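Local coordinates for protein glucosidase (Croceicoccus marinus, PDB 5Z3K) that probably hydrolyses O-glycosidic bonds, as a beta-glucosidase of glycoside hydrolase family 39, at residues R55-W59 and V60-D64; Y86-A89 and A90-W94; R447-K450 and G451-L454. All coordinates share one frame; numbering follows the deposited sequence.

Contacts 1 and 2 lie in series on the connection that leaves strand 53-55 of the eight-stranded TIM barrel and ends in helix 89-100. Contact 1 closes the first turn of that connection, just beyond the strand; contact 2 is its far end, where loop passes into helix. Neither nests in nor crosses the other, yet they touch: Ser61 OG lies 2.8 Å from Thr91 OG1, a probable hydrogen bond, and Trp94 packs on Trp59 and Val60. Contact 3 comes much later and forms the bend between strands 438-446 and 452-459 of the nine-stranded sheet, its centre about 33 Å from that of contact 1.

Contact 1 (R55-W59 and V60-D64)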
ATOM      1  N   ARG A  55      -3.613  -2.855   5.797  1.00 11.45           N
ATOM      2  CA  ARG A  55      -5.049  -2.897   5.529  1.00 12.21           C
ATOM      3  C   ARG A  55      -5.578  -4.286   5.863  1.00 10.20           C
ATOM      4  O   ARG A  55      -4.963  -5.294   5.499  1.00 12.13           O
ATOM      5  CB  ARG A  55      -5.320  -2.562   4.058  1.00 10.64           C
ATOM      6  CG  ARG A  55      -6.787  -2.417   3.668  1.00 10.98           C
ATOM      7  CD  ARG A  55      -6.916  -1.767   2.275  1.00 12.12           C
ATOM      8  NE  ARG A  55      -8.299  -1.364   1.985  1.00 12.36           N
ATOM      9  CZ  ARG A  55      -9.163  -2.087   1.266  1.00 12.11           C
ATOM     10  NH1 ARG A  55      -8.794  -3.255   0.738  1.00 15.50           N
ATOM     11  NH2 ARG A  55     -10.402  -1.642   1.075  1.00 14.05           N
ATOM     12  N   SER A  56      -6.723  -4.346   6.554  1.00 11.86           N
ATOM     13  CA  SER A  56      -7.213  -5.601   7.110  1.00 13.59           C
ATOM     14  C   SER A  56      -8.135  -6.357   6.162  1.00 11.85           C
ATOM     15  O   SER A  56      -8.567  -7.468   6.495  1.00 11.09           O
ATOM     16  CB  SER A  56      -7.959  -5.335   8.420  1.00 11.57           C
ATOM     17  OG  SER A  56      -9.171  -4.614   8.174  1.00 10.34           O
ATOM     18  N   TYR A  57      -8.442  -5.787   4.997  1.00 13.06           N
ATOM     19  CA  TYR A  57      -9.521  -6.312   4.160  1.00 11.02           C
ATOM     20  C   TYR A  57      -9.280  -7.766   3.754  1.00 13.93           C
ATOM     21  O   TYR A  57     -10.222  -8.569   3.708  1.00 13.12           O
ATOM     22  CB  TYR A  57      -9.685  -5.416   2.927  1.00 11.40           C
ATOM     23  CG  TYR A  57     -10.778  -5.863   1.983  1.00 11.03           C
ATOM     24  CD1 TYR A  57     -12.111  -5.572   2.253  1.00 14.31           C
ATOM     25  CD2 TYR A  57     -10.476  -6.550   0.813  1.00 13.51           C
ATOM     26  CE1 TYR A  57     -13.125  -5.976   1.391  1.00 15.46           C
ATOM     27  CE2 TYR A  57     -11.483  -6.953  -0.065  1.00 15.40           C
ATOM     28  CZ  TYR A  57     -12.804  -6.663   0.235  1.00 14.67           C
ATOM     29  OH  TYR A  57     -13.802  -7.075  -0.620  1.00 16.98           O
ATOM     30  N   ASP A  58      -8.027  -8.148   3.503  1.00 11.51           N
ATOM     31  CA  ASP A  58      -7.799  -9.518   3.053  1.00 11.26           C
ATOM     32  C   ASP A  58      -7.776 -10.532   4.199  1.00 13.45           C
ATOM     33  O   ASP A  58      -7.820 -11.740   3.939  1.00 15.48           O
ATOM     34  CB  ASP A  58      -6.521  -9.576   2.217  1.00 13.11           C
ATOM     35  CG  ASP A  58      -6.657  -8.768   0.935  1.00 19.60           C
ATOM     36  OD1 ASP A  58      -7.610  -9.019   0.166  1.00 16.53           O
ATOM     37  OD2 ASP A  58      -5.856  -7.841   0.718  1.00 21.68           O
ATOM     38  N   TRP A  59      -7.764 -10.074   5.444  1.00 12.71           N
ATOM     39  CA  TRP A  59      -7.962 -10.965   6.575  1.00 13.90           C
ATOM     40  C   TRP A  59      -9.375 -11.557   6.549  1.00 11.47           C
ATOM     41  O   TRP A  59     -10.259 -11.119   5.808  1.00 12.18           O
ATOM     42  CB  TRP A  59      -7.755 -10.226   7.896  1.00 10.09           C
ATOM     43  CG  TRP A  59      -6.411  -9.572   8.096  1.00 11.81           C
ATOM     44  CD1 TRP A  59      -5.269  -9.727   7.325  1.00 13.28           C
ATOM     45  CD2 TRP A  59      -6.063  -8.659   9.142  1.00 11.73           C
ATOM     46  NE1 TRP A  59      -4.249  -8.964   7.838  1.00  9.92           N
ATOM     47  CE2 TRP A  59      -4.708  -8.296   8.949  1.00 11.45           C
ATOM     48  CE3 TRP A  59      -6.765  -8.114  10.229  1.00 10.15           C
ATOM     49  CZ2 TRP A  59      -4.042  -7.415   9.807  1.00 12.46           C
ATOM     50  CZ3 TRP A  59      -6.111  -7.227  11.073  1.00 12.68           C
ATOM     51  CH2 TRP A  59      -4.752  -6.886  10.857  1.00  9.48           C
ATOM     52  N   VAL A  60      -9.579 -12.567   7.391  1.00 13.17           N
ATOM     53  CA  VAL A  60     -10.918 -13.073   7.670  1.00 14.98           C
ATOM     54  C   VAL A  60     -11.493 -12.226   8.802  1.00 13.35           C
ATOM     55  O   VAL A  60     -11.611 -12.689   9.944  1.00 12.28           O
ATOM     56  CB  VAL A  60     -10.869 -14.579   8.009  1.00 11.39           C
ATOM     57  CG1 VAL A  60     -12.270 -15.121   8.337  1.00 15.06           C
ATOM     58  CG2 VAL A  60     -10.254 -15.356   6.842  1.00 13.23           C
ATOM     59  N   SER A  61     -11.832 -10.968   8.493  1.00 12.49           N
ATOM     60  CA  SER A  61     -12.163  -9.953   9.499  1.00 11.05           C
ATOM     61  C   SER A  61     -13.255  -9.032   8.982  1.00 11.17           C
ATOM     62  O   SER A  61     -13.176  -7.804   9.092  1.00 12.01           O
ATOM     63  CB  SER A  61     -10.933  -9.130   9.885  1.00 10.89           C
ATOM     64  OG  SER A  61      -9.901  -9.982  10.347  1.00 10.55           O
ATOM     65  N   ARG A  62     -14.297  -9.631   8.416  1.00 12.22           N
ATOM     66  CA  ARG A  62     -15.384  -8.894   7.795  1.00 12.97           C
ATOM     67  C   ARG A  62     -16.551  -8.752   8.762  1.00 14.09           C
ATOM     68  O   ARG A  62     -16.819  -9.634   9.583  1.00 17.05           O
ATOM     69  CB  ARG A  62     -15.849  -9.600   6.518  1.00 13.90           C
ATOM     70  CG  ARG A  62     -14.759  -9.787   5.489  1.00 14.46           C
ATOM     71  CD  ARG A  62     -14.356  -8.471   4.872  1.00 13.43           C
ATOM     72  NE  ARG A  62     -13.310  -8.699   3.883  1.00 13.22           N
ATOM     73  CZ  ARG A  62     -13.516  -9.147   2.645  1.00 15.87           C
ATOM     74  NH1 ARG A  62     -14.747  -9.403   2.205  1.00 16.04           N
ATOM     75  NH2 ARG A  62     -12.478  -9.326   1.836  1.00 14.58           N
ATOM     76  N   LEU A  63     -17.242  -7.620   8.665  1.00 15.06           N
ATOM     77  CA  LEU A  63     -18.495  -7.417   9.386  1.00 15.44           C
ATOM     78  C   LEU A  63     -19.601  -7.742   8.388  1.00 14.52           C
ATOM     79  O   LEU A  63     -20.096  -6.864   7.681  1.00 15.96           O
ATOM     80  CB  LEU A  63     -18.608  -5.995   9.931  1.00 13.58           C
ATOM     81  CG  LEU A  63     -19.955  -5.725  10.619  1.00 13.33           C
ATOM     82  CD1 LEU A  63     -20.189  -6.757  11.709  1.00 13.72           C
ATOM     83  CD2 LEU A  63     -20.044  -4.309  11.178  1.00 12.42           C
ATOM     84  N   ASP A  64     -19.960  -9.023   8.296  1.00 13.85           N
ATOM     85  CA  ASP A  64     -20.946  -9.423   7.305  1.00 17.02           C
ATOM     86  C   ASP A  64     -22.327  -8.904   7.706  1.00 18.56           C
ATOM     87  O   ASP A  64     -22.632  -8.732   8.890  1.00 15.81           O
ATOM     88  CB  ASP A  64     -20.965 -10.943   7.130  1.00 13.22           C
ATOM     89  CG  ASP A  64     -21.427 -11.368   5.733  1.00 17.20           C
ATOM     90  OD1 ASP A  64     -21.562 -10.499   4.848  1.00 16.36           O
ATOM     91  OD2 ASP A  64     -21.642 -12.578   5.502  1.00 18.90           O
TER
HETATM   92  O   HOH W   1     -11.446  -6.021   7.798  1.00 13.92           O
HETATM   93  O   HOH W   2     -12.991 -10.003  -0.840  1.00 17.49           O
HETATM   94  O   HOH W   3     -11.512  -8.603   6.438  1.00 13.07           O
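Arg62 lays its guanidinium flat on the ring of Tyr57 in the loop that follows strand 53-55, the second strand of the TIM barrel. The planes are only 14° apart and their centres 3.7 Å, a stacked cation-pi pair. Arg62 NH2 sits over the face toward the rim, 3.1 Å from Tyr57 CZ, while Tyr57 CE1 lies under the middle of the guanidinium. The same group grips the backbone of its stacking partner side-on: Arg62 NE, at 3.1 Å, and Arg62 NH2, at 3.0 Å, both donate to Tyr57 O. That oxygen lies in the guanidinium plane; NE meets it on a lone pair, whereas NH2 comes from above the carbonyl plane. With CG anti to its N (chi1 180°), Tyr57 stands its ring beside its own carbonyl, and a bend of the arginine chain at chi2 (-70°) turns the guanidinium back over the type I turn Ser56-Trp59. NH1 is held by Ser111 O. Replacing this arginine by alanine is likely to leave Tyr57 O without its two donors, Ser111 O without NH1 and one ring face without its cation.

Beside this dense stack, the junction of the two segments is looser and watered. Val60 centres an inverse gamma turn, closed by a weak bond from Ser61 N to Trp59 O. Ser61 OG lies at the indole edge of Trp59, in its plane, its hydroxyl being paired with that of Thr91. One water joins Ser56 OG, which also binds Thr108 N, to Ser61 O; another is hydrogen-bonded to Trp59 O, which His311 NE2 also meets, and accepts weakly from Arg62 NE. A third water links the tyrosine hydroxyl to the arginine, 3.0 Å from Tyr57 OH and 2.8 Å from Arg62 NH2.

Contact 2 (Y86-A89 and A90-W94); sequences YNFA and ATDTW
Oblique to the Phe88 ring stands the carboxylate of Asp92, which rests against the root of that side chain, Asp92 OD1 being 3.5 Å from Phe88 CB. Tyr86 CB lies over one face of the ring, 3.3 Å above its plane and toward the rim. With CG anti to the carbonyl carbon and beside the backbone N (chi1 -77°), Asp92 turns its acid back toward Phe88; His136 meets both residues, stacking with the phenyl ring and donating a hydrogen bond from NE2 to Asp92 OD1. In the indole of Trp94, Ala90 O lies over one face near the rim.

This is the N-terminal turn of helix 89-100, which follows barrel strand 53-55. Its first i to i+4 bonds run from Asp92 N to Phe88 O at 2.6 Å and from Thr93 N to Ala89 O at 3.1 Å.

Two waters bridge the entering loop to the helix. One donates to Asn87 OD1 and accepts from the amide of Ala90; the second links Asn87 O to Thr91 OG1, itself paired with Ser61 OG. Within the helix a third water joins Ala89 O, 2.7 Å away, to Thr93 OG1.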
ATOM      1  N   TYR A  86     -19.506 -11.378  19.829  1.00 19.69           N
ATOM      2  CA  TYR A  86     -18.536 -10.983  18.817  1.00 17.54           C
ATOM      3  C   TYR A  86     -17.538 -12.108  18.581  1.00 22.63           C
ATOM      4  O   TYR A  86     -17.260 -12.908  19.475  1.00 22.43           O
ATOM      5  CB  TYR A  86     -17.790  -9.718  19.244  1.00 17.17           C
ATOM      6  CG  TYR A  86     -18.677  -8.505  19.324  1.00 17.57           C
ATOM      7  CD1 TYR A  86     -19.566  -8.338  20.385  1.00 23.02           C
ATOM      8  CD2 TYR A  86     -18.648  -7.531  18.332  1.00 16.62           C
ATOM      9  CE1 TYR A  86     -20.396  -7.228  20.460  1.00 20.63           C
ATOM     10  CE2 TYR A  86     -19.476  -6.411  18.401  1.00 15.13           C
ATOM     11  CZ  TYR A  86     -20.351  -6.277  19.468  1.00 20.21           C
ATOM     12  OH  TYR A  86     -21.178  -5.180  19.543  1.00 21.63           O
ATOM     13  N   ASN A  87     -16.992 -12.153  17.369  1.00 16.71           N
ATOM     14  CA  ASN A  87     -16.051 -13.200  16.957  1.00 18.44           C
ATOM     15  C   ASN A  87     -14.732 -12.502  16.636  1.00 15.72           C
ATOM     16  O   ASN A  87     -14.446 -12.179  15.478  1.00 14.51           O
ATOM     17  CB  ASN A  87     -16.631 -14.000  15.754  1.00 18.22           C
ATOM     18  CG  ASN A  87     -15.644 -14.992  15.157  1.00 17.24           C
ATOM     19  OD1 ASN A  87     -14.688 -15.420  15.811  1.00 17.13           O
ATOM     20  ND2 ASN A  87     -15.873 -15.353  13.896  1.00 18.05           N
ATOM     21  N   PHE A  88     -13.943 -12.239  17.682  1.00 14.91           N
ATOM     22  CA  PHE A  88     -12.716 -11.456  17.560  1.00 17.43           C
ATOM     23  C   PHE A  88     -11.454 -12.305  17.412  1.00 14.46           C
ATOM     24  O   PHE A  88     -10.394 -11.748  17.115  1.00 15.24           O
ATOM     25  CB  PHE A  88     -12.534 -10.542  18.784  1.00 13.49           C
ATOM     26  CG  PHE A  88     -13.512  -9.384  18.871  1.00 13.98           C
ATOM     27  CD1 PHE A  88     -13.719  -8.523  17.799  1.00 16.06           C
ATOM     28  CD2 PHE A  88     -14.188  -9.131  20.056  1.00 16.48           C
ATOM     29  CE1 PHE A  88     -14.596  -7.436  17.903  1.00 16.31           C
ATOM     30  CE2 PHE A  88     -15.069  -8.038  20.171  1.00 16.86           C
ATOM     31  CZ  PHE A  88     -15.274  -7.197  19.088  1.00 17.13           C
ATOM     32  N   ALA A  89     -11.532 -13.623  17.593  1.00 16.36           N
ATOM     33  CA  ALA A  89     -10.325 -14.408  17.843  1.00 15.94           C
ATOM     34  C   ALA A  89      -9.310 -14.266  16.713  1.00 15.11           C
ATOM     35  O   ALA A  89      -8.148 -13.914  16.953  1.00 15.15           O
ATOM     36  CB  ALA A  89     -10.675 -15.879  18.066  1.00 19.32           C
ATOM     37  N   ALA A  90      -9.715 -14.557  15.473  1.00 11.20           N
ATOM     38  CA  ALA A  90      -8.720 -14.547  14.401  1.00 10.73           C
ATOM     39  C   ALA A  90      -8.245 -13.128  14.135  1.00 12.06           C
ATOM     40  O   ALA A  90      -7.049 -12.890  13.915  1.00 12.09           O
ATOM     41  CB  ALA A  90      -9.295 -15.176  13.128  1.00 15.51           C
ATOM     42  N   THR A  91      -9.173 -12.171  14.164  1.00 12.02           N
ATOM     43  CA  THR A  91      -8.798 -10.778  13.951  1.00 14.71           C
ATOM     44  C   THR A  91      -7.862 -10.290  15.058  1.00 15.64           C
ATOM     45  O   THR A  91      -6.893  -9.568  14.790  1.00 12.53           O
ATOM     46  CB  THR A  91     -10.053  -9.907  13.863  1.00 13.72           C
ATOM     47  OG1 THR A  91     -10.930 -10.429  12.860  1.00 14.42           O
ATOM     48  CG2 THR A  91      -9.675  -8.467  13.493  1.00  9.89           C
ATOM     49  N   ASP A  92      -8.121 -10.702  16.302  1.00 12.17           N
ATOM     50  CA  ASP A  92      -7.213 -10.382  17.399  1.00 14.18           C
ATOM     51  C   ASP A  92      -5.804 -10.867  17.096  1.00 11.13           C
ATOM     52  O   ASP A  92      -4.822 -10.182  17.398  1.00 12.22           O
ATOM     53  CB  ASP A  92      -7.683 -11.037  18.703  1.00 13.08           C
ATOM     54  CG  ASP A  92      -8.847 -10.320  19.351  1.00 15.99           C
ATOM     55  OD1 ASP A  92      -9.254  -9.242  18.869  1.00 13.68           O
ATOM     56  OD2 ASP A  92      -9.364 -10.860  20.354  1.00 16.62           O
ATOM     57  N   THR A  93      -5.688 -12.067  16.530  1.00 12.76           N
ATOM     58  CA  THR A  93      -4.374 -12.627  16.249  1.00 12.12           C
ATOM     59  C   THR A  93      -3.638 -11.787  15.211  1.00 13.03           C
ATOM     60  O   THR A  93      -2.464 -11.441  15.391  1.00 12.60           O
ATOM     61  CB  THR A  93      -4.536 -14.073  15.796  1.00 13.36           C
ATOM     62  OG1 THR A  93      -5.075 -14.820  16.894  1.00 16.04           O
ATOM     63  CG2 THR A  93      -3.206 -14.692  15.385  1.00 13.39           C
ATOM     64  N   TRP A  94      -4.330 -11.411  14.137  1.00 12.31           N
ATOM     65  CA  TRP A  94      -3.687 -10.621  13.093  1.00 11.57           C
ATOM     66  C   TRP A  94      -3.378  -9.207  13.572  1.00 14.71           C
ATOM     67  O   TRP A  94      -2.344  -8.630  13.201  1.00 12.67           O
ATOM     68  CB  TRP A  94      -4.568 -10.614  11.846  1.00 13.21           C
ATOM     69  CG  TRP A  94      -4.553 -11.943  11.116  1.00 10.82           C
ATOM     70  CD1 TRP A  94      -3.453 -12.676  10.786  1.00 12.52           C
ATOM     71  CD2 TRP A  94      -5.686 -12.670  10.608  1.00 14.31           C
ATOM     72  NE1 TRP A  94      -3.826 -13.820  10.117  1.00 13.36           N
ATOM     73  CE2 TRP A  94      -5.190 -13.841   9.996  1.00 12.79           C
ATOM     74  CE3 TRP A  94      -7.070 -12.453  10.632  1.00 14.34           C
ATOM     75  CZ2 TRP A  94      -6.030 -14.797   9.403  1.00 13.54           C
ATOM     76  CZ3 TRP A  94      -7.911 -13.404  10.041  1.00 13.15           C
ATOM     77  CH2 TRP A  94      -7.384 -14.561   9.438  1.00 14.86           C
TER
HETATM   78  O   HOH W   4     -12.325 -12.488  13.976  1.00 14.79           O
HETATM   79  O   HOH W   5     -12.302 -16.014  14.916  1.00 18.09           O
HETATM   80  O   HOH W   6      -7.214 -14.898  19.240  1.00 24.20           O

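Contact 3 (R447-K450 and G451-L454)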
ATOM      1  N   ARG A 447      16.584 -10.731 -11.878  1.00 18.88           N
ATOM      2  CA  ARG A 447      16.270 -12.059 -12.392  1.00 20.73           C
ATOM      3  C   ARG A 447      17.102 -13.148 -11.732  1.00 20.47           C
ATOM      4  O   ARG A 447      16.736 -14.330 -11.809  1.00 22.35           O
ATOM      5  CB  ARG A 447      16.463 -12.096 -13.909  1.00 23.22           C
ATOM      6  CG  ARG A 447      17.888 -11.843 -14.364  1.00 27.73           C
ATOM      7  CD  ARG A 447      18.113 -12.344 -15.794  1.00 38.21           C
ATOM      8  NE  ARG A 447      17.043 -11.959 -16.721  1.00 43.02           N
ATOM      9  CZ  ARG A 447      16.141 -12.801 -17.223  1.00 36.35           C
ATOM     10  NH1 ARG A 447      16.157 -14.085 -16.880  1.00 37.10           N
ATOM     11  NH2 ARG A 447      15.217 -12.358 -18.063  1.00 38.56           N
ATOM     12  N   ASP A 448      18.187 -12.782 -11.058  1.00 17.00           N
ATOM     13  CA  ASP A 448      19.060 -13.746 -10.405  1.00 23.43           C
ATOM     14  C   ASP A 448      19.111 -13.608  -8.889  1.00 21.52           C
ATOM     15  O   ASP A 448      19.820 -14.386  -8.240  1.00 17.34           O
ATOM     16  CB  ASP A 448      20.489 -13.623 -10.962  1.00 22.80           C
ATOM     17  CG  ASP A 448      20.554 -13.890 -12.453  1.00 28.28           C
ATOM     18  OD1 ASP A 448      19.893 -14.843 -12.910  1.00 25.49           O
ATOM     19  OD2 ASP A 448      21.247 -13.132 -13.169  1.00 30.55           O
ATOM     20  N   HIS A 449      18.410 -12.640  -8.302  1.00 18.53           N
ATOM     21  CA  HIS A 449      18.572 -12.370  -6.880  1.00 17.60           C
ATOM     22  C   HIS A 449      17.255 -11.926  -6.274  1.00 16.53           C
ATOM     23  O   HIS A 449      16.432 -11.282  -6.937  1.00 16.88           O
ATOM     24  CB  HIS A 449      19.625 -11.288  -6.627  1.00 18.49           C
ATOM     25  CG  HIS A 449      20.949 -11.593  -7.238  1.00 19.59           C
ATOM     26  ND1 HIS A 449      21.923 -12.307  -6.577  1.00 22.78           N
ATOM     27  CD2 HIS A 449      21.452 -11.308  -8.461  1.00 19.61           C
ATOM     28  CE1 HIS A 449      22.982 -12.427  -7.359  1.00 20.80           C
ATOM     29  NE2 HIS A 449      22.718 -11.833  -8.509  1.00 20.35           N
ATOM     30  N   LYS A 450      17.096 -12.243  -4.987  1.00 17.90           N
ATOM     31  CA  LYS A 450      15.871 -12.020  -4.225  1.00 14.74           C
ATOM     32  C   LYS A 450      16.053 -10.989  -3.118  1.00 14.47           C
ATOM     33  O   LYS A 450      15.433 -11.100  -2.058  1.00 13.53           O
ATOM     34  CB  LYS A 450      15.373 -13.324  -3.608  1.00 18.53           C
ATOM     35  CG  LYS A 450      15.525 -14.556  -4.475  1.00 26.58           C
ATOM     36  CD  LYS A 450      15.147 -15.840  -3.694  1.00 23.76           C
ATOM     37  CE  LYS A 450      15.785 -15.850  -2.318  1.00 32.00           C
ATOM     38  NZ  LYS A 450      15.984 -17.248  -1.827  1.00 39.41           N
ATOM     39  N   GLY A 451      16.908  -9.993  -3.326  1.00 12.75           N
ATOM     40  CA  GLY A 451      17.106  -8.987  -2.303  1.00 14.36           C
ATOM     41  C   GLY A 451      18.241  -9.241  -1.334  1.00 15.00           C
ATOM     42  O   GLY A 451      18.438  -8.425  -0.422  1.00 15.42           O
ATOM     43  N   GLU A 452      18.999 -10.333  -1.498  1.00 14.37           N
ATOM     44  CA  GLU A 452      20.096 -10.622  -0.590  1.00 18.78           C
ATOM     45  C   GLU A 452      21.286  -9.712  -0.881  1.00 19.28           C
ATOM     46  O   GLU A 452      21.371  -9.064  -1.935  1.00 15.12           O
ATOM     47  CB  GLU A 452      20.537 -12.096  -0.687  1.00 17.07           C
ATOM     48  CG  GLU A 452      21.325 -12.465  -1.970  1.00 18.85           C
ATOM     49  CD  GLU A 452      20.413 -12.889  -3.117  1.00 22.14           C
ATOM     50  OE1 GLU A 452      19.225 -12.504  -3.100  1.00 19.14           O
ATOM     51  OE2 GLU A 452      20.876 -13.607  -4.035  1.00 20.39           O
HETATM   52  N   MSE A 453      22.205  -9.673   0.081  1.00 15.89           N
HETATM   53  CA  MSE A 453      23.438  -8.896  -0.034  1.00 19.96           C
HETATM   54  C   MSE A 453      24.336  -9.493  -1.100  1.00 22.31           C
HETATM   55  O   MSE A 453      24.534 -10.709  -1.137  1.00 18.70           O
HETATM   56  CB  MSE A 453      24.177  -8.855   1.296  1.00 18.41           C
HETATM   57  CG  MSE A 453      25.453  -8.040   1.257  1.00 22.36           C
HETATM   58 SE   MSE A 453      26.536  -8.304   2.856  0.67 28.17          SE
HETATM   59  CE  MSE A 453      25.256  -7.835   4.248  1.00 30.10           C
ATOM     60  N   LEU A 454      24.891  -8.651  -1.967  1.00 19.48           N
ATOM     61  CA  LEU A 454      25.777  -9.151  -3.014  1.00 21.66           C
ATOM     62  C   LEU A 454      27.249  -8.984  -2.679  1.00 24.01           C
ATOM     63  O   LEU A 454      28.052  -9.891  -2.950  1.00 22.95           O
ATOM     64  CB  LEU A 454      25.476  -8.459  -4.343  1.00 26.87           C
ATOM     65  CG  LEU A 454      24.134  -8.809  -4.991  1.00 28.41           C
ATOM     66  CD1 LEU A 454      24.273  -8.793  -6.499  1.00 21.28           C
ATOM     67  CD2 LEU A 454      23.597 -10.161  -4.513  1.00 26.63           C
TER
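A beta hairpin connection between strands 438-446 and 452-459 turns its corner at Lys450 and Gly451, and the carboxylate of Glu452 reaches back across that corner to His449 and Lys450. His449 ND1 donates to Glu452 OE2 at 3.0 Å, and the acceptor lies near the imidazole plane at the ring edge. From the glutamate's side the donor stands well above the carboxylate, 60° out of its plane; ring and carboxylate planes are 52° apart. The other oxygen is met differently: Glu452 OE1 offers its syn lone pair to the amide of Lys450, 2.9 Å from N. Glu452 can span both donors because CG sits between its own N and carbonyl carbon (chi1 73°) and the chain bends at chi2. The carboxylate probably favours a protonated imidazole.

Leu454 supplies the apolar half. Leu454 CD1 rests over the centre of one imidazole face in a CH-pi contact, 4.0 Å from the ring centroid of His449, and Leu454 CD2 comes within 3.4 Å of His449 ND1. Gly451 is called for by its backbone angles: a CB there would run into Lys450 O.

Strand 452-459 is an outermost strand of the nine-stranded sheet, paired antiparallel with 438-446: Gly451 and Glu452 bond to the backbone of Arg444 and Leu454 to that of Arg442, while the His449 and Leu454 side chains rest on Arg444.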